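Local atomic coordinates of transcription factor GAMBIF1 (Anopheles gambiae, PDB entry 1BVO), a protein that binds DNA through its Rel homology specificity domain and, as a Dorsal relative, probably activates transcription by RNA polymerase II. Residues P64-H69 with D123-G128; R17-G22 with G101-K106; P1-T6 with P41-H46. One frame throughout, in Å; residues are numbered along the deposited sequence.

A Rel homology DNA-binding domain divides its work between a beta framework and the loops it carries, and the three contacts sample both. Contact 3 pairs strands 2-7 and 42-46 in a three-stranded antiparallel sheet. Contact 2 lies on the opposite side of the chain's centre, about 28 Å away between centres, where loop 17-22 meets strand 101-103 and reaches the DNA. Contact 1 joins two loops, its centre about 22 Å from contact 2 and 20 Å from contact 3. Along the chain contact 3 closes before contact 1 opens, whereas contact 2 alternates with both, so residues far apart in sequence form one domain, with contact 2 at the DNA and contacts 1 and 3 within its framework.

Contact 1: P64-H69 with D123-G128; sequences PEHKPH and DPFRTG
D123 approaches P68 with its carboxylate, OD1 lying 4.0 Å from P68 CD. D123 CG stands anti to its backbone N (chi1 180°), and OD2 collects two backbone N-H groups on its syn side, from T127 N at 3.0 Å and from G128 N at 2.7 Å. A water joins the two loops: it donates to D123 OD1 and to H66 O and accepts from F125 N. The ring of P124 comes near P68 at one corner and otherwise rests on strands 52-59 and 142-152, touching V59 and C146. D123 to R126 form a type I beta turn, in the loop between helix 107-120 and strand 142-152 of the five-stranded sheet. Within the turn, F125 points its CB toward 64-69, and its ring runs beside H66 in the same direction; the ring centroids are 5.4 Å apart with the planes inclined at 53°. P64 O sits over one face near the rim, 3.9 Å from F125 CD2, while H66 ND1 is bound to T60 O. Past the turn, T127 OG1 gives a weak hydrogen bond to E65 O at 3.1 Å. The T127 methyl CG2 lies against K67 CB and CG, and these two side chains cross at about a right angle.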
loop_
_atom_site.group_PDB
_atom_site.type_symbol
_atom_site.label_atom_id
_atom_site.label_comp_id
_atom_site.label_asym_id
_atom_site.label_seq_id
_atom_site.Cartn_x
_atom_site.Cartn_y
_atom_site.Cartn_z
ATOM N N PRO C 64 -10.591 25.208 16.900
ATOM C CA PRO C 64 -10.067 25.517 18.248
ATOM C C PRO C 64 -10.213 24.288 19.157
ATOM O O PRO C 64 -9.433 24.101 20.095
ATOM C CB PRO C 64 -10.931 26.691 18.706
ATOM C CG PRO C 64 -12.246 26.368 18.091
ATOM C CD PRO C 64 -11.861 25.927 16.668
ATOM N N GLU C 65 -11.207 23.457 18.832
ATOM C CA GLU C 65 -11.480 22.212 19.549
ATOM C C GLU C 65 -10.750 21.076 18.838
ATOM O O GLU C 65 -11.360 20.056 18.496
ATOM C CB GLU C 65 -12.984 21.921 19.523
ATOM C CG GLU C 65 -13.806 22.786 20.433
ATOM C CD GLU C 65 -13.444 22.562 21.885
ATOM O OE1 GLU C 65 -13.869 21.530 22.451
ATOM O OE2 GLU C 65 -12.719 23.409 22.458
ATOM N N HIS C 66 -9.448 21.253 18.625
ATOM C CA HIS C 66 -8.638 20.262 17.925
ATOM C C HIS C 66 -8.907 18.852 18.426
ATOM O O HIS C 66 -9.049 18.632 19.622
ATOM C CB HIS C 66 -7.161 20.577 18.097
ATOM C CG HIS C 66 -6.831 22.014 17.865
ATOM N ND1 HIS C 66 -6.374 22.485 16.650
ATOM C CD2 HIS C 66 -6.963 23.092 18.659
ATOM C CE1 HIS C 66 -6.251 23.798 16.710
ATOM N NE2 HIS C 66 -6.601 24.191 17.919
ATOM N N LYS C 67 -8.916 17.904 17.497
ATOM C CA LYS C 67 -9.158 16.492 17.789
ATOM C C LYS C 67 -7.890 15.685 17.613
ATOM O O LYS C 67 -7.010 16.040 16.812
ATOM C CB LYS C 67 -10.127 15.872 16.781
ATOM C CG LYS C 67 -11.345 16.655 16.408
ATOM C CD LYS C 67 -11.927 16.033 15.142
ATOM C CE LYS C 67 -13.292 16.590 14.830
ATOM N NZ LYS C 67 -14.265 16.073 15.820
ATOM N N PRO C 68 -7.837 14.518 18.270
ATOM C CA PRO C 68 -6.709 13.596 18.210
ATOM C C PRO C 68 -6.450 13.335 16.744
ATOM O O PRO C 68 -7.383 13.061 15.973
ATOM C CB PRO C 68 -7.262 12.355 18.887
ATOM C CG PRO C 68 -8.091 12.937 19.962
ATOM C CD PRO C 68 -8.841 14.039 19.239
ATOM N N HIS C 69 -5.214 13.568 16.341
ATOM C CA HIS C 69 -4.831 13.341 14.978
ATOM C C HIS C 69 -4.222 11.970 15.034
ATOM O O HIS C 69 -3.387 11.696 15.892
ATOM C CB HIS C 69 -3.804 14.363 14.520
ATOM C CG HIS C 69 -3.532 14.304 13.051
ATOM N ND1 HIS C 69 -3.185 13.128 12.424
ATOM C CD2 HIS C 69 -3.630 15.241 12.090
ATOM C CE1 HIS C 69 -3.083 13.352 11.122
ATOM N NE2 HIS C 69 -3.350 14.622 10.893
ATOM N N ASP C 123 -7.113 12.604 24.828
ATOM C CA ASP C 123 -8.031 13.446 24.108
ATOM C C ASP C 123 -7.933 14.784 24.786
ATOM O O ASP C 123 -8.655 15.074 25.738
ATOM C CB ASP C 123 -9.451 12.898 24.199
ATOM C CG ASP C 123 -10.456 13.763 23.458
ATOM O OD1 ASP C 123 -10.111 14.868 22.985
ATOM O OD2 ASP C 123 -11.621 13.335 23.360
ATOM N N PRO C 124 -7.008 15.617 24.315
ATOM C CA PRO C 124 -6.774 16.945 24.868
ATOM C C PRO C 124 -8.004 17.817 25.041
ATOM O O PRO C 124 -8.301 18.274 26.144
ATOM C CB PRO C 124 -5.790 17.559 23.873
ATOM C CG PRO C 124 -5.027 16.371 23.368
ATOM C CD PRO C 124 -6.138 15.381 23.147
ATOM N N PHE C 125 -8.721 18.055 23.951
ATOM C CA PHE C 125 -9.874 18.937 24.005
ATOM C C PHE C 125 -11.282 18.365 24.235
ATOM O O PHE C 125 -12.265 19.100 24.112
ATOM C CB PHE C 125 -9.841 19.854 22.779
ATOM C CG PHE C 125 -8.605 20.691 22.692
ATOM C CD1 PHE C 125 -7.459 20.218 22.058
ATOM C CD2 PHE C 125 -8.572 21.959 23.267
ATOM C CE1 PHE C 125 -6.297 21.005 21.995
ATOM C CE2 PHE C 125 -7.423 22.745 23.215
ATOM C CZ PHE C 125 -6.281 22.266 22.578
ATOM N N ARG C 126 -11.378 17.103 24.656
ATOM C CA ARG C 126 -12.676 16.457 24.906
ATOM C C ARG C 126 -13.487 16.606 23.640
ATOM O O ARG C 126 -14.483 17.318 23.562
ATOM C CB ARG C 126 -13.369 17.079 26.120
ATOM C CG ARG C 126 -12.654 16.747 27.423
ATOM C CD ARG C 126 -12.996 17.713 28.543
ATOM N NE ARG C 126 -12.311 17.313 29.781
ATOM C CZ ARG C 126 -12.906 17.171 30.966
ATOM N NH1 ARG C 126 -14.213 17.393 31.082
ATOM N NH2 ARG C 126 -12.203 16.772 32.028
ATOM N N THR C 127 -13.040 15.851 22.657
ATOM C CA THR C 127 -13.568 15.840 21.316
ATOM C C THR C 127 -14.175 14.480 20.960
ATOM O O THR C 127 -14.984 14.367 20.023
ATOM C CB THR C 127 -12.371 16.177 20.407
ATOM O OG1 THR C 127 -12.430 17.549 20.008
ATOM C CG2 THR C 127 -12.301 15.267 19.209
ATOM N N GLY C 128 -13.811 13.453 21.719
ATOM C CA GLY C 128 -14.300 12.122 21.444
ATOM C C GLY C 128 -13.735 11.660 20.115
ATOM O O GLY C 128 -13.026 12.396 19.432
HETATM O O HOH W 1 -8.763 16.595 21.425
#

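Contact 2: R17-G22 with G101-K106; sequences RYECEG and GIQCVK. With nucleotides of chain B; nucleotides of chain A.
Y18 has C104 SG directly over one face of its ring, 3.6 Å from the centroid and 6° off the ring normal. With chi1 at 56°, SG stands between the backbone N and carbonyl carbon of C104, which turns it to this face. A deoxyribose covers the opposite face: C2' of DT9 of chain A stands 3.7 Å above the plane, over the centre; DA9 of chain B, modelled at almost the same place, reads as an alternative for this site. The phenol hydroxyl lies beside a backbone phosphate. K106 meets the ring at its edge, CB lying 3.5 Å from Y18 CE2, and sends an extended chain to the DNA, where NZ bonds OP1 of DT10 of chain A at 2.7 Å; its second phosphate partner may be an alternative copy. Next to Y18 in the chain, a single backbone bridge ties R17 to Q103: R17 N donates to I102 O at 3.2 Å, and C104 N donates to R17 O at 2.9 Å. The sequence R-Y-E-C-E is that of the Rel recognition loop. In it R17 bonds a guanine N7 through NH2, while NH1 makes a salt bridge in the guanidinium plane with E21 OE2 at 2.8 Å. E21 in turn reaches a cytosine N4 through OE2 and accepts from Y18 N through OE1, linking the base-reading carboxylate to the backbone of the tyrosine. Looser packing marks the solvent side. There the exposed E19 crosses Q103, E19 CB lying 4.1 Å from Q103 OE1, with the carboxylate and amide planes 14° apart.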
loop_
_atom_site.group_PDB
_atom_site.type_symbol
_atom_site.label_atom_id
_atom_site.label_comp_id
_atom_site.label_asym_id
_atom_site.label_seq_id
_atom_site.Cartn_x
_atom_site.Cartn_y
_atom_site.Cartn_z
ATOM N N ARG C 17 7.247 10.007 8.322
ATOM C CA ARG C 17 7.578 8.696 7.800
ATOM C C ARG C 17 6.541 7.666 8.188
ATOM O O ARG C 17 5.899 7.798 9.236
ATOM C CB ARG C 17 8.989 8.299 8.259
ATOM C CG ARG C 17 10.068 9.293 7.824
ATOM C CD ARG C 17 10.801 8.849 6.555
ATOM N NE ARG C 17 11.710 9.893 6.113
ATOM C CZ ARG C 17 12.370 9.893 4.967
ATOM N NH1 ARG C 17 12.247 8.901 4.111
ATOM N NH2 ARG C 17 13.138 10.932 4.665
ATOM N N TYR C 18 6.296 6.706 7.298
ATOM C CA TYR C 18 5.333 5.644 7.563
ATOM C C TYR C 18 6.041 4.561 8.349
ATOM O O TYR C 18 7.259 4.412 8.256
ATOM C CB TYR C 18 4.797 5.014 6.266
ATOM C CG TYR C 18 3.956 5.937 5.404
ATOM C CD1 TYR C 18 4.557 6.881 4.582
ATOM C CD2 TYR C 18 2.557 5.870 5.415
ATOM C CE1 TYR C 18 3.806 7.741 3.803
ATOM C CE2 TYR C 18 1.794 6.734 4.627
ATOM C CZ TYR C 18 2.432 7.668 3.826
ATOM O OH TYR C 18 1.737 8.554 3.041
ATOM N N GLU C 19 5.269 3.805 9.121
ATOM C CA GLU C 19 5.789 2.706 9.922
ATOM C C GLU C 19 6.554 1.751 9.003
ATOM O O GLU C 19 7.637 1.263 9.343
ATOM C CB GLU C 19 4.627 1.986 10.606
ATOM C CG GLU C 19 5.038 0.947 11.623
ATOM C CD GLU C 19 3.867 0.446 12.462
ATOM O OE1 GLU C 19 2.705 0.852 12.197
ATOM O OE2 GLU C 19 4.111 -0.357 13.395
ATOM N N CYS C 20 6.032 1.587 7.791
ATOM C CA CYS C 20 6.642 0.718 6.786
ATOM C C CYS C 20 8.052 1.164 6.388
ATOM O O CYS C 20 8.758 0.421 5.709
ATOM C CB CYS C 20 5.778 0.682 5.525
ATOM S SG CYS C 20 6.062 2.117 4.457
ATOM N N GLU C 21 8.443 2.385 6.752
ATOM C CA GLU C 21 9.775 2.874 6.396
ATOM C C GLU C 21 10.865 2.491 7.386
ATOM O O GLU C 21 12.055 2.672 7.101
ATOM C CB GLU C 21 9.766 4.388 6.180
ATOM C CG GLU C 21 9.456 4.786 4.751
ATOM C CD GLU C 21 9.459 6.285 4.546
ATOM O OE1 GLU C 21 8.504 6.945 5.000
ATOM O OE2 GLU C 21 10.413 6.814 3.928
ATOM N N GLY C 22 10.454 2.012 8.558
ATOM C CA GLY C 22 11.393 1.581 9.578
ATOM C C GLY C 22 12.550 2.515 9.885
ATOM O O GLY C 22 13.710 2.119 9.825
ATOM N N GLY C 101 9.623 13.003 16.593
ATOM C CA GLY C 101 9.381 12.739 15.188
ATOM C C GLY C 101 7.924 12.403 14.927
ATOM O O GLY C 101 7.202 11.968 15.833
ATOM N N ILE C 102 7.510 12.545 13.671
ATOM C CA ILE C 102 6.127 12.291 13.328
ATOM C C ILE C 102 6.030 11.122 12.378
ATOM O O ILE C 102 6.635 11.122 11.299
ATOM C CB ILE C 102 5.489 13.569 12.772
ATOM C CG1 ILE C 102 5.599 14.659 13.830
ATOM C CG2 ILE C 102 4.026 13.348 12.437
ATOM C CD1 ILE C 102 5.285 16.018 13.327
ATOM N N GLN C 103 5.367 10.078 12.854
ATOM C CA GLN C 103 5.163 8.871 12.073
ATOM C C GLN C 103 3.726 8.895 11.604
ATOM O O GLN C 103 2.780 8.777 12.391
ATOM C CB GLN C 103 5.429 7.629 12.910
ATOM C CG GLN C 103 5.713 6.388 12.093
ATOM C CD GLN C 103 6.484 5.349 12.880
ATOM O OE1 GLN C 103 5.888 4.505 13.557
ATOM N NE2 GLN C 103 7.821 5.411 12.809
ATOM N N CYS C 104 3.564 9.077 10.307
ATOM C CA CYS C 104 2.251 9.172 9.725
ATOM C C CYS C 104 1.552 7.867 9.455
ATOM O O CYS C 104 2.083 6.958 8.818
ATOM C CB CYS C 104 2.313 9.957 8.430
ATOM S SG CYS C 104 3.472 9.231 7.306
ATOM N N VAL C 105 0.322 7.807 9.935
ATOM C CA VAL C 105 -0.511 6.660 9.702
ATOM C C VAL C 105 -1.068 6.926 8.325
ATOM O O VAL C 105 -1.356 8.073 7.986
ATOM C CB VAL C 105 -1.717 6.648 10.608
ATOM C CG1 VAL C 105 -2.188 5.244 10.788
ATOM C CG2 VAL C 105 -1.416 7.305 11.931
ATOM N N LYS C 106 -1.279 5.864 7.562
ATOM C CA LYS C 106 -1.837 5.958 6.211
ATOM C C LYS C 106 -3.361 5.725 6.317
ATOM O O LYS C 106 -3.817 5.065 7.263
ATOM C CB LYS C 106 -1.164 4.914 5.310
ATOM C CG LYS C 106 -1.157 3.505 5.867
ATOM C CD LYS C 106 -0.551 2.502 4.886
ATOM C CE LYS C 106 -0.875 1.061 5.333
ATOM N NZ LYS C 106 -0.684 0.059 4.244
ATOM P P DA B 9 -1.484 7.211 2.551
ATOM O OP1 DA B 9 -2.650 6.457 3.085
ATOM O OP2 DA B 9 -0.978 8.399 3.282
ATOM O "O5'" DA B 9 -0.343 6.176 2.198
ATOM C "C5'" DA B 9 -0.722 4.996 1.517
ATOM C "C4'" DA B 9 0.499 4.251 1.034
ATOM O "O4'" DA B 9 1.183 5.032 0.037
ATOM C "C3'" DA B 9 1.522 3.883 2.100
ATOM O "O3'" DA B 9 1.636 2.454 2.076
ATOM C "C2'" DA B 9 2.794 4.613 1.662
ATOM C "C1'" DA B 9 2.584 4.898 0.181
ATOM N N9 DA B 9 3.172 6.139 -0.321
ATOM C C8 DA B 9 3.036 7.400 0.208
ATOM N N7 DA B 9 3.653 8.334 -0.485
ATOM C C5 DA B 9 4.238 7.629 -1.531
ATOM C C6 DA B 9 5.036 8.043 -2.610
ATOM N N6 DA B 9 5.397 9.311 -2.808
ATOM N N1 DA B 9 5.450 7.108 -3.471
ATOM C C2 DA B 9 5.093 5.825 -3.253
ATOM N N3 DA B 9 4.360 5.321 -2.275
ATOM C C4 DA B 9 3.954 6.277 -1.440
ATOM P P DT A 9 -1.435 7.235 2.432
ATOM O OP1 DT A 9 -2.616 6.562 3.015
ATOM O OP2 DT A 9 -0.856 8.409 3.120
ATOM O "O5'" DT A 9 -0.336 6.119 2.189
ATOM C "C5'" DT A 9 -0.660 5.016 1.363
ATOM C "C4'" DT A 9 0.579 4.294 0.904
ATOM O "O4'" DT A 9 1.296 5.050 -0.104
ATOM C "C3'" DT A 9 1.589 3.928 1.986
ATOM O "O3'" DT A 9 1.700 2.508 1.967
ATOM C "C2'" DT A 9 2.868 4.645 1.547
ATOM C "C1'" DT A 9 2.679 4.803 0.045
ATOM N N1 DT A 9 3.420 5.899 -0.658
ATOM C C2 DT A 9 4.184 5.582 -1.784
ATOM O O2 DT A 9 4.348 4.445 -2.189
ATOM N N3 DT A 9 4.767 6.651 -2.408
ATOM C C4 DT A 9 4.696 7.971 -2.032
ATOM O O4 DT A 9 5.260 8.834 -2.722
ATOM C C5 DT A 9 3.933 8.226 -0.826
ATOM C C7 DT A 9 3.856 9.628 -0.300
ATOM C C6 DT A 9 3.334 7.192 -0.218
ATOM P P DT A 10 2.603 1.751 3.051
ATOM O OP1 DT A 10 1.822 0.595 3.557
ATOM O OP2 DT A 10 3.160 2.728 4.017
ATOM O "O5'" DT A 10 3.764 1.188 2.138
ATOM C "C5'" DT A 10 4.321 2.036 1.157
ATOM C "C4'" DT A 10 5.161 1.241 0.201
ATOM O "O4'" DT A 10 5.631 2.162 -0.800
ATOM C "C3'" DT A 10 6.408 0.617 0.824
ATOM O "O3'" DT A 10 6.589 -0.687 0.271
ATOM C "C2'" DT A 10 7.518 1.621 0.528
ATOM C "C1'" DT A 10 7.026 2.402 -0.681
ATOM N N1 DT A 10 7.195 3.861 -0.548
ATOM C C2 DT A 10 7.797 4.567 -1.580
ATOM O O2 DT A 10 8.226 4.034 -2.593
ATOM N N3 DT A 10 7.879 5.929 -1.376
ATOM C C4 DT A 10 7.439 6.634 -0.269
ATOM O O4 DT A 10 7.573 7.863 -0.229
ATOM C C5 DT A 10 6.837 5.826 0.777
ATOM C C7 DT A 10 6.346 6.501 2.014
ATOM C C6 DT A 10 6.745 4.500 0.588
#

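Contact 3: P1-T6 with P41-H46; sequences PYVEIT and PSIQVH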
loop_
_atom_site.group_PDB
_atom_site.type_symbol
_atom_site.label_atom_id
_atom_site.label_comp_id
_atom_site.label_asym_id
_atom_site.label_seq_id
_atom_site.Cartn_x
_atom_site.Cartn_y
_atom_site.Cartn_z
ATOM N N PRO C 1 -0.528 29.423 36.534
ATOM C CA PRO C 1 0.242 28.335 35.913
ATOM C C PRO C 1 -0.329 28.053 34.535
ATOM O O PRO C 1 -1.528 27.848 34.379
ATOM C CB PRO C 1 0.102 27.123 36.818
ATOM C CG PRO C 1 -1.296 27.339 37.353
ATOM C CD PRO C 1 -1.404 28.868 37.583
ATOM N N TYR C 2 0.532 28.158 33.532
ATOM C CA TYR C 2 0.168 27.914 32.141
ATOM C C TYR C 2 1.470 27.624 31.406
ATOM O O TYR C 2 2.550 27.936 31.908
ATOM C CB TYR C 2 -0.533 29.139 31.538
ATOM C CG TYR C 2 0.367 30.333 31.323
ATOM C CD1 TYR C 2 0.562 31.278 32.333
ATOM C CD2 TYR C 2 1.037 30.514 30.109
ATOM C CE1 TYR C 2 1.404 32.374 32.141
ATOM C CE2 TYR C 2 1.877 31.598 29.906
ATOM C CZ TYR C 2 2.060 32.522 30.924
ATOM O OH TYR C 2 2.928 33.572 30.737
ATOM N N VAL C 3 1.369 27.070 30.208
ATOM C CA VAL C 3 2.548 26.731 29.435
ATOM C C VAL C 3 2.749 27.670 28.265
ATOM O O VAL C 3 1.790 28.061 27.599
ATOM C CB VAL C 3 2.444 25.300 28.885
ATOM C CG1 VAL C 3 3.820 24.789 28.507
ATOM C CG2 VAL C 3 1.784 24.398 29.906
ATOM N N GLU C 4 3.995 28.047 28.023
ATOM C CA GLU C 4 4.300 28.917 26.909
ATOM C C GLU C 4 5.106 28.109 25.920
ATOM O O GLU C 4 5.948 27.307 26.319
ATOM C CB GLU C 4 5.124 30.110 27.373
ATOM C CG GLU C 4 5.527 31.056 26.248
ATOM C CD GLU C 4 6.671 31.969 26.617
ATOM O OE1 GLU C 4 6.960 32.133 27.820
ATOM O OE2 GLU C 4 7.299 32.527 25.698
ATOM N N ILE C 5 4.778 28.226 24.640
ATOM C CA ILE C 5 5.538 27.516 23.627
ATOM C C ILE C 5 6.646 28.440 23.180
ATOM O O ILE C 5 6.495 29.188 22.217
ATOM C CB ILE C 5 4.670 27.130 22.460
ATOM C CG1 ILE C 5 3.506 26.303 22.988
ATOM C CG2 ILE C 5 5.505 26.409 21.399
ATOM C CD1 ILE C 5 2.760 25.574 21.934
ATOM N N THR C 6 7.779 28.346 23.861
ATOM C CA THR C 6 8.921 29.205 23.599
ATOM C C THR C 6 9.617 29.060 22.259
ATOM O O THR C 6 10.260 30.002 21.789
ATOM C CB THR C 6 9.920 29.150 24.762
ATOM O OG1 THR C 6 10.396 27.808 24.939
ATOM C CG2 THR C 6 9.231 29.609 26.045
ATOM N N PRO C 41 11.668 22.440 19.351
ATOM C CA PRO C 41 10.484 22.971 20.049
ATOM C C PRO C 41 10.677 22.962 21.538
ATOM O O PRO C 41 11.216 22.007 22.090
ATOM C CB PRO C 41 9.391 21.961 19.693
ATOM C CG PRO C 41 9.766 21.510 18.367
ATOM C CD PRO C 41 11.273 21.329 18.469
ATOM N N SER C 42 10.165 23.970 22.215
ATOM C CA SER C 42 10.308 23.991 23.649
ATOM C C SER C 42 9.190 24.738 24.336
ATOM O O SER C 42 8.539 25.611 23.744
ATOM C CB SER C 42 11.682 24.534 24.051
ATOM O OG SER C 42 12.133 25.566 23.195
ATOM N N ILE C 43 8.865 24.276 25.532
ATOM C CA ILE C 43 7.819 24.880 26.322
ATOM C C ILE C 43 8.431 25.380 27.626
ATOM O O ILE C 43 9.590 25.071 27.950
ATOM C CB ILE C 43 6.673 23.882 26.605
ATOM C CG1 ILE C 43 7.198 22.675 27.382
ATOM C CG2 ILE C 43 6.025 23.452 25.301
ATOM C CD1 ILE C 43 6.109 21.813 27.964
ATOM N N GLN C 44 7.629 26.126 28.374
ATOM C CA GLN C 44 8.059 26.729 29.612
ATOM C C GLN C 44 6.828 26.933 30.460
ATOM O O GLN C 44 5.891 27.600 30.036
ATOM C CB GLN C 44 8.647 28.094 29.274
ATOM C CG GLN C 44 9.993 28.404 29.875
ATOM C CD GLN C 44 9.895 28.776 31.328
ATOM O OE1 GLN C 44 8.979 29.496 31.744
ATOM N NE2 GLN C 44 10.853 28.312 32.110
ATOM N N VAL C 45 6.790 26.340 31.636
ATOM C CA VAL C 45 5.643 26.528 32.501
ATOM C C VAL C 45 5.826 27.821 33.264
ATOM O O VAL C 45 6.948 28.226 33.547
ATOM C CB VAL C 45 5.472 25.385 33.505
ATOM C CG1 VAL C 45 4.308 25.658 34.432
ATOM C CG2 VAL C 45 5.282 24.083 32.769
ATOM N N HIS C 46 4.727 28.505 33.531
ATOM C CA HIS C 46 4.774 29.743 34.288
ATOM C C HIS C 46 3.853 29.582 35.471
ATOM O O HIS C 46 2.958 28.743 35.461
ATOM C CB HIS C 46 4.280 30.916 33.449
ATOM C CG HIS C 46 5.162 31.242 32.285
ATOM N ND1 HIS C 46 6.312 31.990 32.412
ATOM C CD2 HIS C 46 5.034 30.957 30.974
ATOM C CE1 HIS C 46 6.853 32.155 31.217
ATOM N NE2 HIS C 46 6.098 31.546 30.329
#
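Y2 carries CG between its backbone N and carbonyl carbon (chi1 70°), whereas H46 sets CG anti to its own carbonyl carbon (chi1 -66°); as a directly paired couple the two share a face of the sheet, and these torsions place each CG so that the rings meet there. The planes are 26° apart but slid past each other, so the overlap is slight. A CH-pi contact adds to this, H46 CB lying 3.9 Å from the centroid of the Y2 ring and over its face. Y2 OH meanwhile stands above one face of the imidazole, near the rim, and Q44 OE1 lies over the other. The imidazole is also gripped in its own plane: H46 NE2 donates to E4 OE1 at 2.7 Å, meeting the anti lone pair of that oxygen. E4 is extended beyond CG, and its carboxylate lies nearly coplanar with the ring. The negative charge would be expected to favour a proton on NE2.

The backbones carrying these side chains form an antiparallel pairing in which 42-46 is the middle of three strands, flanked by 2-7 and 94-96, as part of the immunoglobulin-like fold of Rel proteins. Y2 with H46 and E4 with Q44 are hydrogen-bonded pairs, H46 N reaching Y2 O and E4 N reaching Q44 O at 2.8 Å each. V3 and V45 form the non-hydrogen-bonded pair between them and face the other way, toward L163 of strand 159-172. On that inner side V3 CG1 packs on I43 CB at 3.5 Å, and both side chains touch V149 of strand 142-152. Where the chain turns a corner at T6, OG1 makes a weak hydrogen bond to S42 O at 3.1 Å, and the T6 methyl CG2 rests on Q44 CB at 3.6 Å.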